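PDB 3M7N: exosome complex component Rrp42 from Archaeoglobus fulgidus, which forms part of the archaeal RNA-degrading exosome as a non-catalytic subunit, probably helping to shape the active site of its partner Rrp41. Local coordinates for residues S116-D120 with L178-P184. Sequence-based numbering, arbitrary orientation.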
ATOM      1  N   SER H 116       4.544 -34.145 -14.745  1.00 30.15           N
ATOM      2  CA  SER H 116       5.347 -35.359 -14.874  1.00 30.33           C
ATOM      3  C   SER H 116       4.765 -36.458 -13.995  1.00 30.14           C
ATOM      4  O   SER H 116       5.174 -37.603 -14.092  1.00 33.56           O
ATOM      5  CB  SER H 116       6.810 -35.112 -14.467  1.00 30.80           C
ATOM      6  OG  SER H 116       6.959 -35.058 -13.053  1.00 27.26           O
ATOM      7  N   GLU H 117       3.831 -36.097 -13.119  1.00 30.45           N
ATOM      8  CA  GLU H 117       3.309 -37.013 -12.092  1.00 33.64           C
ATOM      9  C   GLU H 117       4.409 -37.681 -11.261  1.00 32.72           C
ATOM     10  O   GLU H 117       4.320 -38.844 -10.910  1.00 36.54           O
ATOM     11  CB  GLU H 117       2.349 -38.049 -12.711  1.00 37.71           C
ATOM     12  CG  GLU H 117       1.092 -37.400 -13.314  1.00 34.34           C
ATOM     13  CD  GLU H 117       0.276 -38.319 -14.217  1.00 40.03           C
ATOM     14  OE1 GLU H 117      -0.677 -37.830 -14.861  1.00 48.75           O
ATOM     15  OE2 GLU H 117       0.576 -39.519 -14.294  1.00 48.66           O
ATOM     16  N   ALA H 118       5.437 -36.910 -10.938  1.00 36.60           N
ATOM     17  CA  ALA H 118       6.572 -37.366 -10.144  1.00 32.97           C
ATOM     18  C   ALA H 118       6.193 -37.987  -8.802  1.00 34.55           C
ATOM     19  O   ALA H 118       6.917 -38.835  -8.280  1.00 34.78           O
ATOM     20  CB  ALA H 118       7.518 -36.207  -9.918  1.00 31.42           C
ATOM     21  N   VAL H 119       5.078 -37.550  -8.231  1.00 32.93           N
ATOM     22  CA  VAL H 119       4.639 -38.084  -6.952  1.00 34.52           C
ATOM     23  C   VAL H 119       3.262 -38.678  -7.113  1.00 41.26           C
ATOM     24  O   VAL H 119       2.345 -38.010  -7.592  1.00 43.78           O
ATOM     25  CB  VAL H 119       4.565 -37.003  -5.859  1.00 35.90           C
ATOM     26  CG1 VAL H 119       3.955 -37.595  -4.609  1.00 39.06           C
ATOM     27  CG2 VAL H 119       5.943 -36.428  -5.568  1.00 28.02           C
ATOM     28  N   ASP H 120       3.115 -39.939  -6.725  1.00 47.36           N
ATOM     29  CA  ASP H 120       1.839 -40.623  -6.852  1.00 52.02           C
ATOM     30  C   ASP H 120       0.893 -40.136  -5.772  1.00 50.32           C
ATOM     31  O   ASP H 120       0.978 -40.563  -4.621  1.00 53.20           O
ATOM     32  CB  ASP H 120       2.030 -42.136  -6.733  1.00 56.66           C
ATOM     33  CG  ASP H 120       0.850 -42.918  -7.273  1.00 56.92           C
ATOM     34  OD1 ASP H 120       1.083 -44.042  -7.765  1.00 64.27           O
ATOM     35  OD2 ASP H 120      -0.298 -42.409  -7.228  1.00 55.26           O
ATOM     36  N   LEU H 178       8.776 -41.197   0.568  1.00 39.87           N
ATOM     37  CA  LEU H 178       7.787 -40.765  -0.414  1.00 38.75           C
ATOM     38  C   LEU H 178       8.057 -41.473  -1.734  1.00 39.45           C
ATOM     39  O   LEU H 178       9.184 -41.493  -2.220  1.00 38.55           O
ATOM     40  CB  LEU H 178       7.878 -39.254  -0.613  1.00 36.80           C
ATOM     41  CG  LEU H 178       6.840 -38.489  -1.431  1.00 38.94           C
ATOM     42  CD1 LEU H 178       5.552 -38.274  -0.638  1.00 40.24           C
ATOM     43  CD2 LEU H 178       7.424 -37.142  -1.850  1.00 31.75           C
ATOM     44  N   PRO H 179       7.021 -42.074  -2.317  1.00 43.56           N
ATOM     45  CA  PRO H 179       7.211 -42.701  -3.632  1.00 40.55           C
ATOM     46  C   PRO H 179       7.372 -41.646  -4.728  1.00 37.11           C
ATOM     47  O   PRO H 179       6.425 -40.939  -5.048  1.00 36.45           O
ATOM     48  CB  PRO H 179       5.906 -43.498  -3.844  1.00 40.70           C
ATOM     49  CG  PRO H 179       5.185 -43.479  -2.504  1.00 41.45           C
ATOM     50  CD  PRO H 179       5.649 -42.234  -1.804  1.00 41.29           C
ATOM     51  N   VAL H 180       8.569 -41.543  -5.290  1.00 40.25           N
ATOM     52  CA  VAL H 180       8.809 -40.647  -6.416  1.00 41.65           C
ATOM     53  C   VAL H 180       9.034 -41.445  -7.705  1.00 38.13           C
ATOM     54  O   VAL H 180       9.937 -42.266  -7.776  1.00 37.81           O
ATOM     55  CB  VAL H 180      10.040 -39.752  -6.178  1.00 35.80           C
ATOM     56  CG1 VAL H 180      10.253 -38.848  -7.368  1.00 32.95           C
ATOM     57  CG2 VAL H 180       9.874 -38.936  -4.893  1.00 39.36           C
ATOM     58  N   ARG H 181       8.238 -41.180  -8.734  1.00 39.85           N
ATOM     59  CA  ARG H 181       8.295 -42.002  -9.939  1.00 41.25           C
ATOM     60  C   ARG H 181       8.705 -41.282 -11.226  1.00 37.74           C
ATOM     61  O   ARG H 181       8.574 -41.832 -12.314  1.00 39.07           O
ATOM     62  CB  ARG H 181       6.964 -42.702 -10.146  1.00 33.09           C
ATOM     63  CG  ARG H 181       5.812 -41.761 -10.187  1.00 40.49           C
ATOM     64  CD  ARG H 181       4.503 -42.527 -10.277  1.00 50.00           C
ATOM     65  NE  ARG H 181       3.348 -41.636 -10.231  1.00 49.23           N
ATOM     66  CZ  ARG H 181       2.088 -42.040 -10.342  1.00 54.76           C
ATOM     67  NH1 ARG H 181       1.815 -43.336 -10.505  1.00 49.42           N
ATOM     68  NH2 ARG H 181       1.105 -41.142 -10.293  1.00 50.49           N
ATOM     69  N   ASP H 182       9.208 -40.066 -11.120  1.00 35.43           N
ATOM     70  CA  ASP H 182       9.725 -39.404 -12.319  1.00 37.94           C
ATOM     71  C   ASP H 182      10.727 -38.362 -11.889  1.00 32.35           C
ATOM     72  O   ASP H 182      10.906 -38.111 -10.699  1.00 32.45           O
ATOM     73  CB  ASP H 182       8.597 -38.786 -13.178  1.00 33.09           C
ATOM     74  CG  ASP H 182       8.966 -38.685 -14.672  1.00 35.25           C
ATOM     75  OD1 ASP H 182       8.094 -38.952 -15.526  1.00 34.57           O
ATOM     76  OD2 ASP H 182      10.122 -38.336 -15.002  1.00 35.14           O
ATOM     77  N   LEU H 183      11.403 -37.771 -12.859  1.00 33.29           N
ATOM     78  CA  LEU H 183      12.472 -36.851 -12.540  1.00 30.71           C
ATOM     79  C   LEU H 183      12.396 -35.650 -13.491  1.00 30.18           C
ATOM     80  O   LEU H 183      13.168 -35.542 -14.444  1.00 31.50           O
ATOM     81  CB  LEU H 183      13.817 -37.575 -12.625  1.00 28.75           C
ATOM     82  CG  LEU H 183      14.909 -37.177 -11.625  1.00 41.60           C
ATOM     83  CD1 LEU H 183      16.194 -37.995 -11.829  1.00 35.56           C
ATOM     84  CD2 LEU H 183      15.207 -35.672 -11.690  1.00 33.55           C
ATOM     85  N   PRO H 184      11.440 -34.751 -13.228  1.00 27.00           N
ATOM     86  CA  PRO H 184      11.274 -33.474 -13.935  1.00 26.02           C
ATOM     87  C   PRO H 184      12.522 -32.613 -13.799  1.00 27.18           C
ATOM     88  O   PRO H 184      12.990 -32.401 -12.668  1.00 25.11           O
ATOM     89  CB  PRO H 184      10.150 -32.767 -13.170  1.00 23.33           C
ATOM     90  CG  PRO H 184       9.597 -33.742 -12.230  1.00 29.87           C
ATOM     91  CD  PRO H 184      10.521 -34.900 -12.088  1.00 29.18           C
TER
HETATM   92  O   HOH W   1       0.617 -37.943  -9.473  1.00 45.90           O
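The carboxylate of D120 lies over one face of the R181 guanidinium, the two planes 19° apart and D120 CG 3.2 Å above the plane, displaced toward its rim. R181 NH1 and D120 OD1, 2.9 Å apart, form a salt bridge by charge and stacking, since no N-H points at the oxygen; D120 OD2 instead bonds S122 OG. At the guanidinium edge, tilted 20° from its plane, E117 O accepts from R181 NE (3.0 Å), nearly in line with the carbonyl bond. A water in the guanidinium plane donates to V119 O and weakly accepts from R181 NH2. The NE bond and the stacked carboxylate are consistent with limited rotation of the group. With chi1 at 55°, R181 CG sits between its backbone N and carbonyl carbon and passes the E117 and A118 carbonyl oxygens; the chain then runs extended to NE.

E117, with positive phi, closes helix 100-115 in a Schellman motif, and its carbonyl is the one that accepts the R181 side chain. This joins the helix end within the first RNase PH family domain to the loop entering strand 185-192. The backbones meet at a single bridge, V119 with V180; beside it R181 N donates to A118 O (2.7 Å), and V180 CA adds a CH...O contact to that same oxygen. Two apolar contacts accompany these bonds: A118 CB meets P184 CD at 3.9 Å, both residues also touching I157 of helix 148-161, while the V119 and L178 side chains cross at about a right angle, CG2 meeting CD2 at 4.1 Å.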